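Local coordinates for protein fervidolysin (Fervidobacterium pennivorans, PDB 1R6V) that degrades keratin into peptides as a subtilisin-like serine protease, allowing the bacterium to grow on native feathers, at residues G32-V36 against G245-V249; E93-R98 against G270-T276. The protein carries 1 engineered substitution. All blocks are in the same frame, centred on the assembly; numbering follows the deposited sequence.

Both contacts join the propeptide to the catalytic domain, and their centres lie 9 Å apart. Contact 1 sets a strand of the propeptide sheet against the start of helix 246-258; it is mostly buried, but its lysine and tyrosine are partly exposed, and it covers 188 Å² with one salt bridge beside the packing of Leu35 on two aspartate CB atoms. Contact 2 is deeper and larger, at 437 Å², and pairs the loop leaving the same sheet with the lead-in to helix 275-286, largely through side chains bonded to backbone groups. The two meet directly: Leu35 N lies 2.7 Å from Glu93 O, a probable hydrogen bond between strands, and Asp246 N lies 2.7 Å from Ser95 OG, probably another.

Contact 1: residues G32-V36 against G245-V249; sequences GKILV and GDDYV
Residues 33-36 run extended in strand 33-38 and face the first turn of helix 246-258, with Leu35 nearest Asp247 (CA to CA 6.9 Å) and Lys33 CA 9.8 Å from Gly245 CA. Lys33 and Leu35 project toward the helix, whereas Ile34 turns its side chain away. Lys33 runs out almost straight, chi1 and chi2 both t, then bends once at chi3 (m) so that NZ reaches Asp247 OD2 at 2.8 Å in a hydrogen-bonded salt bridge. Lys33 NZ also lies at the edge of the Tyr248 ring, near its plane, 3.4 Å from CE1. One water accepts from Lys33 NZ at 2.6 Å and donates to Asp247 OD1 at 3.2 Å; a second lies 3.2 Å from Lys33 NZ and 2.9 Å from Tyr248 OH. As in subtilisin propeptides, the four-stranded antiparallel sheet packs on catalytic-domain helices, here 246-258, with Leu35 also touching Thr276 of helix 275-286. Asp247 adopts chi1 p, which presents OD2 to the lysine and folds OD1 back to accept a weak 3.0 Å hydrogen bond from Tyr248 N. At phi/psi 106/150 a CB on the N-cap residue Gly245 would jam against the preceding carbonyl O, and would also clash with Asp247 OD1; Val249 N to Gly245 O, the first helical bond, is 3.0 Å. Beside the charges, Leu35 (chi1 m, chi2 near t) sets CD2 3.6 Å from Asp247 CB and CD1 4.1 Å from Asp246 CB. The Asp246 carboxylate (chi1 m) is engaged by Tyr243, Arg98 and the backbone of Tyr96.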
loop_
_atom_site.group_PDB
_atom_site.type_symbol
_atom_site.label_atom_id
_atom_site.label_comp_id
_atom_site.label_asym_id
_atom_site.label_seq_id
_atom_site.Cartn_x
_atom_site.Cartn_y
_atom_site.Cartn_z
ATOM N N GLY A 32 -7.962 -7.157 16.587
ATOM C CA GLY A 32 -7.041 -7.739 17.549
ATOM C C GLY A 32 -5.548 -7.769 17.309
ATOM O O GLY A 32 -4.843 -8.499 18.000
ATOM N N LYS A 33 -5.058 -6.985 16.356
ATOM C CA LYS A 33 -3.631 -6.971 16.068
ATOM C C LYS A 33 -3.211 -5.624 15.498
ATOM O O LYS A 33 -3.981 -4.990 14.777
ATOM C CB LYS A 33 -3.295 -8.062 15.043
ATOM C CG LYS A 33 -1.861 -8.009 14.532
ATOM C CD LYS A 33 -1.638 -8.951 13.349
ATOM C CE LYS A 33 -1.529 -10.397 13.790
ATOM N NZ LYS A 33 -1.091 -11.243 12.634
ATOM N N ILE A 34 -2.003 -5.191 15.842
ATOM C CA ILE A 34 -1.458 -3.953 15.289
ATOM C C ILE A 34 -0.065 -4.186 14.726
ATOM O O ILE A 34 0.677 -5.044 15.208
ATOM C CB ILE A 34 -1.368 -2.799 16.329
ATOM C CG1 ILE A 34 -0.584 -3.234 17.575
ATOM C CG2 ILE A 34 -2.765 -2.324 16.683
ATOM C CD1 ILE A 34 -0.367 -2.048 18.587
ATOM N N LEU A 35 0.266 -3.449 13.668
ATOM C CA LEU A 35 1.584 -3.553 13.045
ATOM C C LEU A 35 2.287 -2.269 13.411
ATOM O O LEU A 35 1.749 -1.189 13.191
ATOM C CB LEU A 35 1.476 -3.661 11.513
ATOM C CG LEU A 35 0.526 -4.715 10.925
ATOM C CD1 LEU A 35 0.962 -5.025 9.509
ATOM C CD2 LEU A 35 0.474 -5.957 11.757
ATOM N N VAL A 36 3.480 -2.385 13.985
ATOM C CA VAL A 36 4.228 -1.213 14.409
ATOM C C VAL A 36 5.514 -1.028 13.623
ATOM O O VAL A 36 6.393 -1.887 13.652
ATOM C CB VAL A 36 4.575 -1.295 15.928
ATOM C CG1 VAL A 36 5.339 -0.043 16.370
ATOM C CG2 VAL A 36 3.265 -1.441 16.752
ATOM N N GLY A 245 -2.620 -11.975 6.406
ATOM C CA GLY A 245 -2.402 -10.688 7.050
ATOM C C GLY A 245 -1.284 -9.896 6.383
ATOM O O GLY A 245 -0.342 -10.480 5.836
ATOM N N ASP A 246 -1.378 -8.573 6.440
ATOM C CA ASP A 246 -0.367 -7.720 5.814
ATOM C C ASP A 246 1.020 -7.956 6.415
ATOM O O ASP A 246 2.042 -7.850 5.715
ATOM C CB ASP A 246 -0.740 -6.247 5.958
ATOM C CG ASP A 246 -1.934 -5.841 5.102
ATOM O OD1 ASP A 246 -2.290 -6.561 4.148
ATOM O OD2 ASP A 246 -2.506 -4.769 5.385
ATOM N N ASP A 247 1.062 -8.270 7.709
ATOM C CA ASP A 247 2.329 -8.541 8.363
ATOM C C ASP A 247 2.965 -9.836 7.848
ATOM O O ASP A 247 4.158 -9.849 7.553
ATOM C CB ASP A 247 2.165 -8.564 9.907
ATOM C CG ASP A 247 1.032 -9.470 10.385
ATOM O OD1 ASP A 247 0.133 -9.810 9.587
ATOM O OD2 ASP A 247 1.035 -9.832 11.586
ATOM N N TYR A 248 2.195 -10.913 7.703
ATOM C CA TYR A 248 2.798 -12.144 7.214
ATOM C C TYR A 248 3.126 -12.069 5.717
ATOM O O TYR A 248 4.079 -12.700 5.267
ATOM C CB TYR A 248 1.923 -13.361 7.547
ATOM C CG TYR A 248 1.935 -13.690 9.034
ATOM C CD1 TYR A 248 0.904 -13.274 9.873
ATOM C CD2 TYR A 248 3.008 -14.369 9.603
ATOM C CE1 TYR A 248 0.947 -13.530 11.256
ATOM C CE2 TYR A 248 3.061 -14.629 10.981
ATOM C CZ TYR A 248 2.032 -14.208 11.794
ATOM O OH TYR A 248 2.086 -14.459 13.145
ATOM N N VAL A 249 2.357 -11.297 4.955
ATOM C CA VAL A 249 2.674 -11.124 3.535
ATOM C C VAL A 249 4.028 -10.390 3.446
ATOM O O VAL A 249 4.898 -10.771 2.659
ATOM C CB VAL A 249 1.594 -10.304 2.793
ATOM C CG1 VAL A 249 2.095 -9.948 1.379
ATOM C CG2 VAL A 249 0.297 -11.140 2.684
HETATM O O HOH W 1 -2.365 -11.618 10.363
HETATM O O HOH W 2 -0.489 -13.842 14.322
#

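Contact 2: residues E93-R98 against G270-T276; sequences EPSYKR and GWGYSYT
Residues 93-98 run extended past 270-276, with Tyr96 CA 5.6 Å from Gly272 CA and Arg98 CA 4.4 Å from Gly270 CA. Glu93 (chi1 p) caps the N-terminus of helix 275-286, as propeptide carboxylates do in subtilisins: OE2 accepts from Tyr275 N (2.8 Å), OE1 from Thr276 N (2.8 Å) and Thr276 OG1 (2.6 Å), beside N-cap Ser274, whose OG bonds Met277 N. A water lies 2.9 Å from Pro94 O and 2.6 Å from Ser274 OG; Ser95 OG bonds Asp246 N. The Tyr96 ring (chi1 m) covers Gly272 CA, 4.0 Å from its centroid in a CH-pi contact; its hydroxyl bonds Glu23 O. A CB on Gly272 would fall 2.3 Å from Tyr96 CG, and one on Gly270 2.1 Å from Lys97 O, so these approaches need glycines. Arg98 (chi1 and chi2 m) forks NH1 and NH2 onto Gly272 O (2.9 and 3.0 Å), its NE bridging to Asp246. The loop crosses the N-terminal ends of helices 246-258 and 275-286 before strand 99-100, antiparallel to 263-269.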
loop_
_atom_site.group_PDB
_atom_site.type_symbol
_atom_site.label_atom_id
_atom_site.label_comp_id
_atom_site.label_asym_id
_atom_site.label_seq_id
_atom_site.Cartn_x
_atom_site.Cartn_y
_atom_site.Cartn_z
ATOM N N GLU A 93 -0.476 0.641 12.652
ATOM C CA GLU A 93 -1.637 0.448 11.782
ATOM C C GLU A 93 -2.174 -0.974 11.915
ATOM O O GLU A 93 -1.494 -1.843 12.437
ATOM C CB GLU A 93 -1.202 0.678 10.328
ATOM C CG GLU A 93 -0.175 -0.347 9.858
ATOM C CD GLU A 93 0.357 -0.078 8.455
ATOM O OE1 GLU A 93 1.214 -0.859 8.006
ATOM O OE2 GLU A 93 -0.076 0.904 7.809
ATOM N N PRO A 94 -3.409 -1.228 11.452
ATOM C CA PRO A 94 -3.922 -2.596 11.551
ATOM C C PRO A 94 -3.467 -3.350 10.286
ATOM O O PRO A 94 -2.826 -2.767 9.403
ATOM C CB PRO A 94 -5.436 -2.394 11.536
ATOM C CG PRO A 94 -5.582 -1.249 10.582
ATOM C CD PRO A 94 -4.471 -0.293 11.022
ATOM N N SER A 95 -3.771 -4.641 10.215
ATOM C CA SER A 95 -3.501 -5.409 9.008
ATOM C C SER A 95 -4.846 -5.237 8.315
ATOM O O SER A 95 -5.901 -5.474 8.925
ATOM C CB SER A 95 -3.274 -6.889 9.315
ATOM O OG SER A 95 -3.332 -7.667 8.131
ATOM N N TYR A 96 -4.838 -4.809 7.066
ATOM C CA TYR A 96 -6.091 -4.594 6.364
ATOM C C TYR A 96 -6.643 -5.831 5.663
ATOM O O TYR A 96 -5.925 -6.794 5.413
ATOM C CB TYR A 96 -5.925 -3.456 5.366
ATOM C CG TYR A 96 -5.687 -2.124 6.045
ATOM C CD1 TYR A 96 -4.392 -1.646 6.244
ATOM C CD2 TYR A 96 -6.754 -1.352 6.507
ATOM C CE1 TYR A 96 -4.163 -0.424 6.887
ATOM C CE2 TYR A 96 -6.531 -0.120 7.154
ATOM C CZ TYR A 96 -5.233 0.327 7.336
ATOM O OH TYR A 96 -4.981 1.521 7.971
ATOM N N LYS A 97 -7.937 -5.795 5.353
ATOM C CA LYS A 97 -8.569 -6.911 4.669
ATOM C C LYS A 97 -8.100 -6.962 3.214
ATOM O O LYS A 97 -7.997 -5.923 2.554
ATOM C CB LYS A 97 -10.098 -6.751 4.693
ATOM C CG LYS A 97 -10.730 -6.773 6.079
ATOM C CD LYS A 97 -10.665 -8.153 6.721
ATOM C CE LYS A 97 -11.387 -8.176 8.054
ATOM N NZ LYS A 97 -12.787 -7.691 7.922
ATOM N N ARG A 98 -7.796 -8.162 2.726
ATOM C CA ARG A 98 -7.389 -8.338 1.317
ATOM C C ARG A 98 -8.091 -9.564 0.772
ATOM O O ARG A 98 -8.425 -10.479 1.516
ATOM C CB ARG A 98 -5.888 -8.597 1.170
ATOM C CG ARG A 98 -4.991 -7.634 1.890
ATOM C CD ARG A 98 -4.888 -6.268 1.242
ATOM N NE ARG A 98 -4.063 -5.410 2.078
ATOM C CZ ARG A 98 -4.000 -4.088 1.984
ATOM N NH1 ARG A 98 -4.712 -3.443 1.060
ATOM N NH2 ARG A 98 -3.265 -3.398 2.858
ATOM N N GLY A 270 -6.686 -5.020 -1.658
ATOM C CA GLY A 270 -7.695 -4.481 -0.765
ATOM C C GLY A 270 -7.624 -2.968 -0.716
ATOM O O GLY A 270 -6.655 -2.362 -1.173
ATOM N N TRP A 271 -8.654 -2.353 -0.144
ATOM C CA TRP A 271 -8.743 -0.901 -0.037
ATOM C C TRP A 271 -7.650 -0.227 0.813
ATOM O O TRP A 271 -7.153 0.857 0.479
ATOM C CB TRP A 271 -10.122 -0.523 0.545
ATOM C CG TRP A 271 -10.194 0.884 1.079
ATOM C CD1 TRP A 271 -10.440 2.019 0.368
ATOM C CD2 TRP A 271 -9.942 1.307 2.432
ATOM N NE1 TRP A 271 -10.352 3.120 1.186
ATOM C CE2 TRP A 271 -10.048 2.714 2.456
ATOM C CE3 TRP A 271 -9.635 0.631 3.617
ATOM C CZ2 TRP A 271 -9.852 3.460 3.625
ATOM C CZ3 TRP A 271 -9.440 1.374 4.782
ATOM C CH2 TRP A 271 -9.551 2.773 4.774
ATOM N N GLY A 272 -7.268 -0.878 1.901
ATOM C CA GLY A 272 -6.311 -0.282 2.820
ATOM C C GLY A 272 -4.917 0.096 2.371
ATOM O O GLY A 272 -4.201 -0.739 1.833
ATOM N N TYR A 273 -4.537 1.358 2.587
ATOM C CA TYR A 273 -3.184 1.815 2.253
ATOM C C TYR A 273 -2.376 1.377 3.458
ATOM O O TYR A 273 -2.589 1.870 4.566
ATOM C CB TYR A 273 -3.102 3.339 2.168
ATOM C CG TYR A 273 -1.755 3.862 1.708
ATOM C CD1 TYR A 273 -1.546 4.213 0.380
ATOM C CD2 TYR A 273 -0.697 4.042 2.609
ATOM C CE1 TYR A 273 -0.335 4.740 -0.043
ATOM C CE2 TYR A 273 0.524 4.569 2.191
ATOM C CZ TYR A 273 0.690 4.921 0.858
ATOM O OH TYR A 273 1.870 5.483 0.432
ATOM N N SER A 274 -1.442 0.465 3.244
ATOM C CA SER A 274 -0.629 -0.049 4.345
ATOM C C SER A 274 0.789 0.467 4.258
ATOM O O SER A 274 1.439 0.325 3.219
ATOM C CB SER A 274 -0.624 -1.584 4.295
ATOM O OG SER A 274 0.391 -2.158 5.106
ATOM N N TYR A 275 1.277 1.077 5.333
ATOM C CA TYR A 275 2.655 1.552 5.312
ATOM C C TYR A 275 3.602 0.375 5.346
ATOM O O TYR A 275 4.717 0.425 4.801
ATOM C CB TYR A 275 2.932 2.476 6.485
ATOM C CG TYR A 275 2.372 3.856 6.251
ATOM C CD1 TYR A 275 1.050 4.153 6.561
ATOM C CD2 TYR A 275 3.168 4.865 5.698
ATOM C CE1 TYR A 275 0.530 5.424 6.333
ATOM C CE2 TYR A 275 2.653 6.140 5.465
ATOM C CZ TYR A 275 1.334 6.404 5.793
ATOM O OH TYR A 275 0.832 7.671 5.620
ATOM N N THR A 276 3.172 -0.689 6.012
ATOM C CA THR A 276 3.975 -1.895 6.090
ATOM C C THR A 276 4.123 -2.541 4.721
ATOM O O THR A 276 5.228 -2.919 4.317
ATOM C CB THR A 276 3.342 -2.912 7.056
ATOM O OG1 THR A 276 3.361 -2.357 8.369
ATOM C CG2 THR A 276 4.135 -4.241 7.073
HETATM O O HOH W 3 -2.119 2.730 7.226
HETATM O O HOH W 4 -1.204 -3.022 7.009
HETATM O O HOH W 5 -8.568 -3.203 3.056
#